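Local coordinates for phage-related conserved hypothetical protein, BB2244 (Bordetella bronchiseptica, PDB 2BDV), which is of unknown function but, as an SRAP-family protein, may recognise single-stranded DNA and become covalently linked to abasic sites in it, at residues A[76-82]-A[188-192]; A[102-106]-A[209-213]; A[127-131]-A[166-171]. The contacts are given in a common frame with arbitrary orientation. Residues are numbered along the deposited sequence.

Contact 1: residues A[76-82]-A[188-192]; sequences LETIERH and KEILR
Two short helical segments lie side by side and run in opposite senses, with Leu76 level with Leu191 (CA-CA 7.4 Å) and Glu80 level with Lys188 (6.0 Å). The first helix, 76-80, ends in a Schellman motif: His82 takes positive phi (52/58) and its N returns a weak bond of 3.2 Å to Ile79 O. Branched aliphatic side chains fill the inner side. Leu76, chi1 t and chi2 m, brings CD2 to 3.5 Å from Leu191 CG, while Ile79 (m, t) sets CG2 3.7 Å from Leu191 CD2. Toward solvent the long polar residues take over. Glu80 folds back (m, m), and its OE1 forms a salt bridge with Arg192 NH1 at 2.7 Å, though that nitrogen is crowded in the model. Arg192 reaches it with chi1 p and chi3 p. Lys188 (m, t, t, t) is nearly straight, laying CE 3.4 Å from Ile79 O and NZ 3.1 Å from His82 CD2. Two short antiparallel helices thus pack through Leu76, Ile79 and Leu191, with the Glu80-Arg192 salt bridge along the outer edge. Helix 76-80 follows directly on strand 73-75; Ile79 and Leu191 both rest on Val150 of strand 147-151, and Leu191 also touches Trp177 of helix 171-178.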
ATOM      1  N   LEU A  76      -9.533  -2.272   6.415  1.00 24.20           N
ATOM      2  CA  LEU A  76     -10.590  -2.599   5.481  1.00 25.46           C
ATOM      3  C   LEU A  76     -11.983  -2.410   6.075  1.00 26.89           C
ATOM      4  O   LEU A  76     -12.858  -1.816   5.450  1.00 28.47           O
ATOM      5  CB  LEU A  76     -10.400  -4.041   5.006  1.00 25.11           C
ATOM      6  CG  LEU A  76     -11.401  -4.623   4.015  1.00 25.08           C
ATOM      7  CD1 LEU A  76     -12.703  -4.906   4.738  1.00 26.83           C
ATOM      8  CD2 LEU A  76     -11.613  -3.655   2.849  1.00 23.26           C
ATOM      9  N   GLU A  77     -12.192  -2.903   7.287  1.00 27.62           N
ATOM     10  CA  GLU A  77     -13.501  -2.790   7.905  1.00 29.58           C
ATOM     11  C   GLU A  77     -13.921  -1.364   8.231  1.00 28.35           C
ATOM     12  O   GLU A  77     -15.099  -1.030   8.125  1.00 27.99           O
ATOM     13  CB  GLU A  77     -13.562  -3.635   9.167  1.00 33.05           C
ATOM     14  CG  GLU A  77     -14.961  -3.748   9.700  1.00 38.79           C
ATOM     15  CD  GLU A  77     -15.094  -4.864  10.689  1.00 42.61           C
ATOM     16  OE1 GLU A  77     -14.432  -4.789  11.750  1.00 43.55           O
ATOM     17  OE2 GLU A  77     -15.852  -5.818  10.395  1.00 44.42           O
ATOM     18  N   THR A  78     -12.975  -0.525   8.642  1.00 26.75           N
ATOM     19  CA  THR A  78     -13.320   0.856   8.941  1.00 26.81           C
ATOM     20  C   THR A  78     -13.775   1.523   7.643  1.00 26.72           C
ATOM     21  O   THR A  78     -14.662   2.372   7.652  1.00 29.07           O
ATOM     22  CB  THR A  78     -12.131   1.623   9.549  1.00 26.32           C
ATOM     23  OG1 THR A  78     -11.820   1.070  10.831  1.00 26.25           O
ATOM     24  CG2 THR A  78     -12.473   3.099   9.718  1.00 24.81           C
ATOM     25  N   ILE A  79     -13.188   1.118   6.523  1.00 26.52           N
ATOM     26  CA  ILE A  79     -13.574   1.680   5.235  1.00 26.95           C
ATOM     27  C   ILE A  79     -14.966   1.160   4.858  1.00 29.17           C
ATOM     28  O   ILE A  79     -15.780   1.893   4.297  1.00 28.01           O
ATOM     29  CB  ILE A  79     -12.557   1.301   4.128  1.00 25.31           C
ATOM     30  CG1 ILE A  79     -11.156   1.758   4.539  1.00 23.82           C
ATOM     31  CG2 ILE A  79     -12.957   1.944   2.807  1.00 24.59           C
ATOM     32  CD1 ILE A  79     -10.067   1.363   3.567  1.00 19.54           C
ATOM     33  N   GLU A  80     -15.235  -0.104   5.178  1.00 31.31           N
ATOM     34  CA  GLU A  80     -16.531  -0.711   4.884  1.00 35.32           C
ATOM     35  C   GLU A  80     -17.652  -0.075   5.713  1.00 35.98           C
ATOM     36  O   GLU A  80     -18.727   0.223   5.190  1.00 35.28           O
ATOM     37  CB  GLU A  80     -16.494  -2.219   5.164  1.00 36.97           C
ATOM     38  CG  GLU A  80     -15.573  -3.022   4.258  1.00 41.03           C
ATOM     39  CD  GLU A  80     -15.842  -2.766   2.788  1.00 43.23           C
ATOM     40  OE1 GLU A  80     -17.027  -2.742   2.398  1.00 46.04           O
ATOM     41  OE2 GLU A  80     -14.870  -2.601   2.020  1.00 44.09           O
ATOM     42  N   ARG A  81     -17.390   0.121   7.005  1.00 37.35           N
ATOM     43  CA  ARG A  81     -18.361   0.716   7.918  1.00 39.33           C
ATOM     44  C   ARG A  81     -18.380   2.231   7.718  1.00 38.95           C
ATOM     45  O   ARG A  81     -19.046   2.961   8.455  1.00 40.75           O
ATOM     46  CB  ARG A  81     -17.987   0.405   9.376  1.00 40.71           C
ATOM     47  CG  ARG A  81     -17.530  -1.030   9.636  1.00 45.11           C
ATOM     48  CD  ARG A  81     -18.652  -2.051   9.498  1.00 49.31           C
ATOM     49  NE  ARG A  81     -18.136  -3.417   9.391  1.00 51.13           N
ATOM     50  CZ  ARG A  81     -18.885  -4.514   9.472  1.00 52.25           C
ATOM     51  NH1 ARG A  81     -20.194  -4.415   9.668  1.00 53.55           N
ATOM     52  NH2 ARG A  81     -18.327  -5.710   9.346  1.00 52.16           N
ATOM     53  N   HIS A  82     -17.633   2.693   6.720  1.00 38.00           N
ATOM     54  CA  HIS A  82     -17.535   4.111   6.397  1.00 36.53           C
ATOM     55  C   HIS A  82     -17.170   4.915   7.639  1.00 36.17           C
ATOM     56  O   HIS A  82     -17.892   5.820   8.048  1.00 36.57           O
ATOM     57  CB  HIS A  82     -18.861   4.610   5.808  1.00 36.54           C
ATOM     58  CG  HIS A  82     -18.726   5.844   4.971  1.00 36.87           C
ATOM     59  ND1 HIS A  82     -19.215   7.071   5.366  1.00 37.61           N
ATOM     60  CD2 HIS A  82     -18.153   6.041   3.761  1.00 36.24           C
ATOM     61  CE1 HIS A  82     -18.951   7.969   4.434  1.00 37.72           C
ATOM     62  NE2 HIS A  82     -18.306   7.370   3.449  1.00 38.18           N
ATOM     63  N   LYS A 188     -16.147   0.114  -2.270  1.00 24.09           N
ATOM     64  CA  LYS A 188     -16.123  -0.734  -1.093  1.00 24.09           C
ATOM     65  C   LYS A 188     -16.178  -2.219  -1.455  1.00 24.74           C
ATOM     66  O   LYS A 188     -15.474  -3.026  -0.857  1.00 25.72           O
ATOM     67  CB  LYS A 188     -17.260  -0.335  -0.155  1.00 23.59           C
ATOM     68  CG  LYS A 188     -16.986   0.993   0.537  1.00 25.69           C
ATOM     69  CD  LYS A 188     -18.229   1.561   1.177  1.00 26.92           C
ATOM     70  CE  LYS A 188     -17.949   2.902   1.819  1.00 29.08           C
ATOM     71  NZ  LYS A 188     -19.227   3.592   2.174  1.00 32.55           N
ATOM     72  N   GLU A 189     -16.998  -2.579  -2.439  1.00 25.83           N
ATOM     73  CA  GLU A 189     -17.097  -3.972  -2.866  1.00 29.29           C
ATOM     74  C   GLU A 189     -15.756  -4.488  -3.397  1.00 29.01           C
ATOM     75  O   GLU A 189     -15.290  -5.562  -3.010  1.00 27.78           O
ATOM     76  CB  GLU A 189     -18.159  -4.126  -3.963  1.00 31.26           C
ATOM     77  CG  GLU A 189     -19.609  -4.052  -3.481  1.00 34.03           C
ATOM     78  CD  GLU A 189     -20.608  -4.120  -4.624  1.00 36.01           C
ATOM     79  OE1 GLU A 189     -21.826  -4.263  -4.358  1.00 35.68           O
ATOM     80  OE2 GLU A 189     -20.172  -4.020  -5.796  1.00 37.25           O
ATOM     81  N   ILE A 190     -15.145  -3.712  -4.288  1.00 29.86           N
ATOM     82  CA  ILE A 190     -13.863  -4.071  -4.890  1.00 29.57           C
ATOM     83  C   ILE A 190     -12.823  -4.393  -3.820  1.00 29.95           C
ATOM     84  O   ILE A 190     -12.066  -5.352  -3.939  1.00 28.84           O
ATOM     85  CB  ILE A 190     -13.328  -2.918  -5.769  1.00 28.77           C
ATOM     86  CG1 ILE A 190     -14.263  -2.697  -6.960  1.00 27.05           C
ATOM     87  CG2 ILE A 190     -11.922  -3.238  -6.271  1.00 30.87           C
ATOM     88  CD1 ILE A 190     -13.823  -1.589  -7.891  1.00 24.25           C
ATOM     89  N   LEU A 191     -12.814  -3.585  -2.772  1.00 29.93           N
ATOM     90  CA  LEU A 191     -11.867  -3.735  -1.690  1.00 32.05           C
ATOM     91  C   LEU A 191     -11.766  -5.128  -1.087  1.00 33.79           C
ATOM     92  O   LEU A 191     -10.706  -5.510  -0.598  1.00 36.11           O
ATOM     93  CB  LEU A 191     -12.184  -2.722  -0.602  1.00 30.21           C
ATOM     94  CG  LEU A 191     -10.997  -1.880  -0.148  1.00 30.98           C
ATOM     95  CD1 LEU A 191     -10.089  -1.507  -1.319  1.00 30.42           C
ATOM     96  CD2 LEU A 191     -11.538  -0.651   0.537  1.00 29.35           C
ATOM     97  N   ARG A 192     -12.852  -5.893  -1.114  1.00 35.06           N
ATOM     98  CA  ARG A 192     -12.801  -7.237  -0.553  1.00 34.92           C
ATOM     99  C   ARG A 192     -12.512  -8.318  -1.585  1.00 33.68           C
ATOM    100  O   ARG A 192     -12.603  -9.510  -1.289  1.00 33.37           O
ATOM    101  CB  ARG A 192     -14.093  -7.570   0.194  1.00 37.91           C
ATOM    102  CG  ARG A 192     -15.369  -7.217  -0.535  1.00 43.25           C
ATOM    103  CD  ARG A 192     -16.568  -7.675   0.276  1.00 46.02           C
ATOM    104  NE  ARG A 192     -16.389  -7.450   1.713  1.00 49.00           N
ATOM    105  CZ  ARG A 192     -16.192  -6.260   2.276  1.00 50.95           C
ATOM    106  NH1 ARG A 192     -16.144  -5.169   1.522  1.00 51.56           N
ATOM    107  NH2 ARG A 192     -16.062  -6.158   3.599  1.00 50.41           N
TER

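Contact 2: residues A[102-106]-A[209-213]; sequences WYEWK and VGSSK
One tryptophan dominates this contact, in which a loop without regular structure wraps a side chain of an extended beta strand. Residues 102-106 keep strand angles, and the closest CA pair is Trp105-Ser212 at 6.0 Å. The hydrogen bond between the segments is made by the indole: with chi1 m and chi2 -107°, Trp105 directs NE1 to Gly210 O at 2.9 Å (153°), so its one polar atom is satisfied while the ring is buried. Gly210 suits its place because at phi/psi 144/158 a CB would jam against the preceding carbonyl oxygen. Ring contacts follow. Lys213 CA sits 3.8 Å from the centroid of the Trp105 six-membered ring, 25° off the normal, a CH-pi interaction over the face; Ser212 O lies over the same face, 3.6 Å from Trp105 CE2. Looser apolar packing comes from Val209, whose CG2 is 4.4 Å from Trp105 CZ2 and CG1 4.5 Å from Tyr103 CE2. Tyr103 OH is bound to Tyr34 O. Using a broad indole to hold an irregular segment is simple tertiary packing, here of the C-terminal tail. Strand 101-107 lies between strands 5-7 and 116-123; Pro118 of the latter touches both Trp105 and Val209, and Arg4 binds Val209 O.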
ATOM      1  N   TRP A 102       6.304  -7.229  -0.205  1.00 19.48           N
ATOM      2  CA  TRP A 102       6.359  -6.482   1.046  1.00 18.44           C
ATOM      3  C   TRP A 102       7.012  -7.330   2.135  1.00 20.73           C
ATOM      4  O   TRP A 102       7.245  -8.531   1.949  1.00 22.36           O
ATOM      5  CB  TRP A 102       4.944  -6.030   1.472  1.00 17.50           C
ATOM      6  CG  TRP A 102       4.017  -7.135   1.943  1.00 14.63           C
ATOM      7  CD1 TRP A 102       3.787  -7.515   3.231  1.00 12.75           C
ATOM      8  CD2 TRP A 102       3.226  -8.008   1.123  1.00 15.31           C
ATOM      9  NE1 TRP A 102       2.905  -8.570   3.271  1.00 12.71           N
ATOM     10  CE2 TRP A 102       2.542  -8.895   1.991  1.00 14.79           C
ATOM     11  CE3 TRP A 102       3.026  -8.130  -0.263  1.00 16.85           C
ATOM     12  CZ2 TRP A 102       1.675  -9.889   1.525  1.00 15.36           C
ATOM     13  CZ3 TRP A 102       2.163  -9.121  -0.728  1.00 15.26           C
ATOM     14  CH2 TRP A 102       1.499  -9.987   0.169  1.00 14.85           C
ATOM     15  N   TYR A 103       7.319  -6.709   3.269  1.00 18.53           N
ATOM     16  CA  TYR A 103       7.955  -7.435   4.353  1.00 18.92           C
ATOM     17  C   TYR A 103       7.120  -7.516   5.620  1.00 19.96           C
ATOM     18  O   TYR A 103       6.383  -6.593   5.948  1.00 19.70           O
ATOM     19  CB  TYR A 103       9.290  -6.793   4.717  1.00 18.77           C
ATOM     20  CG  TYR A 103      10.239  -6.581   3.565  1.00 20.41           C
ATOM     21  CD1 TYR A 103      10.119  -5.468   2.730  1.00 20.24           C
ATOM     22  CD2 TYR A 103      11.279  -7.473   3.329  1.00 20.34           C
ATOM     23  CE1 TYR A 103      11.018  -5.247   1.696  1.00 18.95           C
ATOM     24  CE2 TYR A 103      12.181  -7.265   2.299  1.00 23.42           C
ATOM     25  CZ  TYR A 103      12.046  -6.148   1.486  1.00 22.50           C
ATOM     26  OH  TYR A 103      12.952  -5.942   0.473  1.00 22.90           O
ATOM     27  N   GLU A 104       7.254  -8.638   6.321  1.00 20.15           N
ATOM     28  CA  GLU A 104       6.590  -8.872   7.599  1.00 21.18           C
ATOM     29  C   GLU A 104       7.632  -9.553   8.491  1.00 22.35           C
ATOM     30  O   GLU A 104       8.379 -10.412   8.032  1.00 23.43           O
ATOM     31  CB  GLU A 104       5.379  -9.798   7.445  1.00 18.43           C
ATOM     32  CG  GLU A 104       4.250  -9.239   6.603  1.00 19.24           C
ATOM     33  CD  GLU A 104       3.110 -10.217   6.455  1.00 17.84           C
ATOM     34  OE1 GLU A 104       2.187  -9.952   5.657  1.00 18.51           O
ATOM     35  OE2 GLU A 104       3.138 -11.256   7.144  1.00 20.00           O
ATOM     36  N   TRP A 105       7.675  -9.165   9.759  1.00 24.42           N
ATOM     37  CA  TRP A 105       8.618  -9.739  10.703  1.00 25.40           C
ATOM     38  C   TRP A 105       7.937 -10.790  11.576  1.00 28.89           C
ATOM     39  O   TRP A 105       6.889 -10.543  12.184  1.00 28.32           O
ATOM     40  CB  TRP A 105       9.218  -8.633  11.571  1.00 24.44           C
ATOM     41  CG  TRP A 105      10.213  -7.778  10.839  1.00 24.38           C
ATOM     42  CD1 TRP A 105      11.581  -7.782  10.991  1.00 25.19           C
ATOM     43  CD2 TRP A 105       9.929  -6.808   9.827  1.00 23.90           C
ATOM     44  NE1 TRP A 105      12.158  -6.872  10.136  1.00 23.33           N
ATOM     45  CE2 TRP A 105      11.170  -6.260   9.411  1.00 24.07           C
ATOM     46  CE3 TRP A 105       8.746  -6.346   9.228  1.00 23.55           C
ATOM     47  CZ2 TRP A 105      11.258  -5.272   8.424  1.00 23.55           C
ATOM     48  CZ3 TRP A 105       8.838  -5.358   8.241  1.00 24.33           C
ATOM     49  CH2 TRP A 105      10.088  -4.835   7.853  1.00 23.93           C
ATOM     50  N   LYS A 106       8.543 -11.970  11.624  1.00 31.38           N
ATOM     51  CA  LYS A 106       8.014 -13.078  12.398  1.00 34.65           C
ATOM     52  C   LYS A 106       8.662 -13.110  13.774  1.00 34.97           C
ATOM     53  O   LYS A 106       9.864 -13.319  13.898  1.00 35.96           O
ATOM     54  CB  LYS A 106       8.288 -14.391  11.660  1.00 36.18           C
ATOM     55  CG  LYS A 106       7.724 -15.634  12.324  1.00 38.32           C
ATOM     56  CD  LYS A 106       6.208 -15.587  12.388  1.00 41.74           C
ATOM     57  CE  LYS A 106       5.620 -16.925  12.832  1.00 43.78           C
ATOM     58  NZ  LYS A 106       5.904 -18.030  11.866  1.00 45.58           N
ATOM     59  N   VAL A 209      17.490  -5.827   6.985  1.00 59.96           N
ATOM     60  CA  VAL A 209      16.393  -5.001   6.489  1.00 60.45           C
ATOM     61  C   VAL A 209      15.684  -4.308   7.644  1.00 61.27           C
ATOM     62  O   VAL A 209      14.896  -3.385   7.441  1.00 61.01           O
ATOM     63  CB  VAL A 209      15.365  -5.844   5.715  1.00 59.73           C
ATOM     64  CG1 VAL A 209      16.002  -6.409   4.463  1.00 60.01           C
ATOM     65  CG2 VAL A 209      14.844  -6.966   6.601  1.00 60.11           C
ATOM     66  N   GLY A 210      15.972  -4.766   8.858  1.00 61.94           N
ATOM     67  CA  GLY A 210      15.357  -4.189  10.038  1.00 63.23           C
ATOM     68  C   GLY A 210      15.070  -5.225  11.109  1.00 64.24           C
ATOM     69  O   GLY A 210      14.965  -6.420  10.817  1.00 63.38           O
ATOM     70  N   SER A 211      14.943  -4.763  12.351  1.00 64.84           N
ATOM     71  CA  SER A 211      14.662  -5.637  13.486  1.00 65.91           C
ATOM     72  C   SER A 211      13.159  -5.831  13.686  1.00 66.58           C
ATOM     73  O   SER A 211      12.720  -6.863  14.200  1.00 66.50           O
ATOM     74  CB  SER A 211      15.272  -5.059  14.769  1.00 65.57           C
ATOM     75  OG  SER A 211      16.684  -5.004  14.686  1.00 65.52           O
ATOM     76  N   SER A 212      12.380  -4.829  13.283  1.00 66.99           N
ATOM     77  CA  SER A 212      10.924  -4.870  13.409  1.00 67.85           C
ATOM     78  C   SER A 212      10.261  -4.082  12.282  1.00 68.76           C
ATOM     79  O   SER A 212      10.941  -3.397  11.516  1.00 67.59           O
ATOM     80  CB  SER A 212      10.486  -4.291  14.760  1.00 67.36           C
ATOM     81  OG  SER A 212      10.946  -5.086  15.840  1.00 67.15           O
ATOM     82  N   LYS A 213       8.935  -4.185  12.184  1.00 71.15           N
ATOM     83  CA  LYS A 213       8.173  -3.479  11.151  1.00 73.92           C
ATOM     84  C   LYS A 213       8.460  -1.981  11.217  1.00 76.10           C
ATOM     85  O   LYS A 213       8.563  -1.307  10.187  1.00 76.35           O
ATOM     86  CB  LYS A 213       6.659  -3.716  11.328  1.00 73.00           C
ATOM     87  CG  LYS A 213       5.787  -3.014  10.277  1.00 71.58           C
ATOM     88  CD  LYS A 213       4.291  -3.333  10.401  1.00 70.90           C
ATOM     89  CE  LYS A 213       3.622  -2.632  11.578  1.00 70.45           C
ATOM     90  NZ  LYS A 213       4.052  -3.169  12.897  1.00 69.31           N
TER

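Contact 3: residues A[127-131]-A[166-171]; sequences LLFAG and PVALPP
Within this SRAP fold, residues 166-171 make a single antiparallel bridge to strand 126-133, just beyond the place where strand 147-151 pairs with it. Phe129 and Ala168 form the non-hydrogen-bonded pair (CA-CA 4.5 Å), framed by Leu169 N to Leu128 O at 3.0 Å (166°) and Ala130 N to Val167 O at 3.1 Å (169°). Leu128 has the most surface covered. With chi1 m and chi2 t, Leu128 sets CD1 3.8 Å from Pro171 CA, at the start of helix 171-178, and also touches Ala174; an aliphatic group suits this apolar junction. Phe129 (chi1 m) turns its ring back over the loop. Pro166 CG lies 3.8 Å from the ring centroid and 19° off the normal, a CH-pi contact for which proline's somewhat polarised ring CH groups are well suited, and Ala168 CB comes to the ring edge, 4.1 Å from Phe129 CD1. Pro166 also touches Cys2; in SRAP relatives the equivalent N-terminal cysteine links to abasic DNA, so this loop probably borders the reactive site. Leu169 (m, t) sets CD1 3.9 Å from Ala130 CB, both packing on Trp177. Pro170 then takes the N-cap position, having no amide hydrogen to extend the pairing. The second bond expected of the Leu128-Leu169 pair is replaced by a water, which accepts from Leu128 N at 2.9 Å and donates to Leu169 O at 2.5 Å.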
ATOM      1  N   LEU A 127       2.459  -6.156  -7.913  1.00 20.66           N
ATOM      2  CA  LEU A 127       1.179  -6.106  -7.228  1.00 19.62           C
ATOM      3  C   LEU A 127       0.586  -4.699  -7.245  1.00 21.60           C
ATOM      4  O   LEU A 127       1.314  -3.707  -7.276  1.00 22.52           O
ATOM      5  CB  LEU A 127       1.369  -6.574  -5.787  1.00 19.57           C
ATOM      6  CG  LEU A 127       2.322  -7.763  -5.621  1.00 20.30           C
ATOM      7  CD1 LEU A 127       2.549  -7.983  -4.140  1.00 22.46           C
ATOM      8  CD2 LEU A 127       1.761  -9.024  -6.280  1.00 21.63           C
ATOM      9  N   LEU A 128      -0.740  -4.610  -7.225  1.00 19.48           N
ATOM     10  CA  LEU A 128      -1.393  -3.310  -7.226  1.00 18.83           C
ATOM     11  C   LEU A 128      -2.122  -3.133  -5.900  1.00 17.21           C
ATOM     12  O   LEU A 128      -3.284  -3.533  -5.770  1.00 14.82           O
ATOM     13  CB  LEU A 128      -2.373  -3.208  -8.411  1.00 16.78           C
ATOM     14  CG  LEU A 128      -1.794  -3.557  -9.795  1.00 17.70           C
ATOM     15  CD1 LEU A 128      -2.890  -3.465 -10.855  1.00 15.06           C
ATOM     16  CD2 LEU A 128      -0.648  -2.634 -10.147  1.00 14.91           C
ATOM     17  N   PHE A 129      -1.439  -2.547  -4.912  1.00 16.78           N
ATOM     18  CA  PHE A 129      -2.051  -2.344  -3.595  1.00 16.78           C
ATOM     19  C   PHE A 129      -3.034  -1.190  -3.649  1.00 14.77           C
ATOM     20  O   PHE A 129      -2.741  -0.144  -4.213  1.00 15.02           O
ATOM     21  CB  PHE A 129      -1.010  -2.041  -2.488  1.00 16.30           C
ATOM     22  CG  PHE A 129      -0.024  -3.157  -2.228  1.00 18.63           C
ATOM     23  CD1 PHE A 129      -0.271  -4.451  -2.672  1.00 19.79           C
ATOM     24  CD2 PHE A 129       1.169  -2.897  -1.553  1.00 18.00           C
ATOM     25  CE1 PHE A 129       0.655  -5.464  -2.458  1.00 18.88           C
ATOM     26  CE2 PHE A 129       2.094  -3.903  -1.336  1.00 17.72           C
ATOM     27  CZ  PHE A 129       1.839  -5.189  -1.788  1.00 18.20           C
ATOM     28  N   ALA A 130      -4.207  -1.400  -3.064  1.00 15.32           N
ATOM     29  CA  ALA A 130      -5.235  -0.374  -3.004  1.00 15.84           C
ATOM     30  C   ALA A 130      -4.798   0.601  -1.912  1.00 15.61           C
ATOM     31  O   ALA A 130      -4.280   0.189  -0.871  1.00 13.61           O
ATOM     32  CB  ALA A 130      -6.571  -0.998  -2.644  1.00 13.94           C
ATOM     33  N   GLY A 131      -5.001   1.892  -2.149  1.00 15.90           N
ATOM     34  CA  GLY A 131      -4.610   2.884  -1.163  1.00 14.88           C
ATOM     35  C   GLY A 131      -5.508   4.102  -1.129  1.00 14.20           C
ATOM     36  O   GLY A 131      -6.295   4.334  -2.041  1.00 14.67           O
ATOM     37  N   PRO A 166      -1.598  -6.332   2.926  1.00 22.70           N
ATOM     38  CA  PRO A 166      -2.130  -5.316   2.014  1.00 22.25           C
ATOM     39  C   PRO A 166      -3.104  -5.908   1.001  1.00 21.94           C
ATOM     40  O   PRO A 166      -2.880  -6.993   0.473  1.00 25.13           O
ATOM     41  CB  PRO A 166      -0.876  -4.768   1.348  1.00 20.57           C
ATOM     42  CG  PRO A 166      -0.020  -5.998   1.234  1.00 20.09           C
ATOM     43  CD  PRO A 166      -0.186  -6.626   2.614  1.00 22.34           C
ATOM     44  N   VAL A 167      -4.190  -5.195   0.736  1.00 20.28           N
ATOM     45  CA  VAL A 167      -5.177  -5.671  -0.219  1.00 19.66           C
ATOM     46  C   VAL A 167      -4.673  -5.456  -1.642  1.00 19.79           C
ATOM     47  O   VAL A 167      -4.608  -4.327  -2.119  1.00 19.18           O
ATOM     48  CB  VAL A 167      -6.519  -4.931  -0.033  1.00 19.74           C
ATOM     49  CG1 VAL A 167      -7.532  -5.408  -1.068  1.00 20.00           C
ATOM     50  CG2 VAL A 167      -7.045  -5.166   1.373  1.00 15.74           C
ATOM     51  N   ALA A 168      -4.298  -6.542  -2.310  1.00 20.29           N
ATOM     52  CA  ALA A 168      -3.822  -6.451  -3.680  1.00 21.09           C
ATOM     53  C   ALA A 168      -5.001  -6.721  -4.603  1.00 22.48           C
ATOM     54  O   ALA A 168      -5.782  -7.648  -4.376  1.00 24.04           O
ATOM     55  CB  ALA A 168      -2.707  -7.466  -3.931  1.00 22.44           C
ATOM     56  N   LEU A 169      -5.118  -5.920  -5.656  1.00 21.48           N
ATOM     57  CA  LEU A 169      -6.219  -6.056  -6.592  1.00 20.49           C
ATOM     58  C   LEU A 169      -5.808  -6.517  -7.986  1.00 21.70           C
ATOM     59  O   LEU A 169      -4.702  -6.245  -8.445  1.00 20.68           O
ATOM     60  CB  LEU A 169      -6.946  -4.716  -6.731  1.00 17.56           C
ATOM     61  CG  LEU A 169      -7.526  -4.008  -5.504  1.00 17.30           C
ATOM     62  CD1 LEU A 169      -7.902  -2.599  -5.914  1.00 15.98           C
ATOM     63  CD2 LEU A 169      -8.737  -4.759  -4.952  1.00 14.17           C
ATOM     64  N   PRO A 170      -6.707  -7.235  -8.678  1.00 22.70           N
ATOM     65  CA  PRO A 170      -6.403  -7.701 -10.036  1.00 24.31           C
ATOM     66  C   PRO A 170      -6.384  -6.432 -10.904  1.00 24.27           C
ATOM     67  O   PRO A 170      -7.017  -5.429 -10.558  1.00 22.33           O
ATOM     68  CB  PRO A 170      -7.598  -8.595 -10.379  1.00 22.69           C
ATOM     69  CG  PRO A 170      -8.106  -9.050  -9.038  1.00 25.64           C
ATOM     70  CD  PRO A 170      -7.975  -7.808  -8.194  1.00 23.26           C
ATOM     71  N   PRO A 171      -5.657  -6.452 -12.028  1.00 22.98           N
ATOM     72  CA  PRO A 171      -5.600  -5.270 -12.895  1.00 23.51           C
ATOM     73  C   PRO A 171      -6.975  -4.703 -13.276  1.00 25.25           C
ATOM     74  O   PRO A 171      -7.172  -3.482 -13.300  1.00 25.33           O
ATOM     75  CB  PRO A 171      -4.819  -5.768 -14.101  1.00 23.10           C
ATOM     76  CG  PRO A 171      -3.858  -6.741 -13.486  1.00 24.37           C
ATOM     77  CD  PRO A 171      -4.701  -7.484 -12.463  1.00 22.33           C
TER
HETATM   78  O   HOH W   1      -2.385  -6.959  -7.708  1.00 19.69           O

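In the fold
From the N terminus the chain opens contact 1 at 76-82, then contact 2 at 102-106, then contact 3 at 127-131. The last of these closes first, when 166-171 returns to its strand, so contact 3 falls within both larger loops. Contact 1 closes next, at 188-192, and contact 2 last, at 209-213; these two cross, and their nearest atoms stay about 13 Å apart. Contact 3 bridges them. Leu191 of contact 1 packs on Ala130 and Val167, joining the helices to the mixed sheet, while Trp102 of contact 2 meets Phe129, Leu127 and Pro166, joining that sheet to the antiparallel sheet containing strand 101-107, against which residues 209-213 pack.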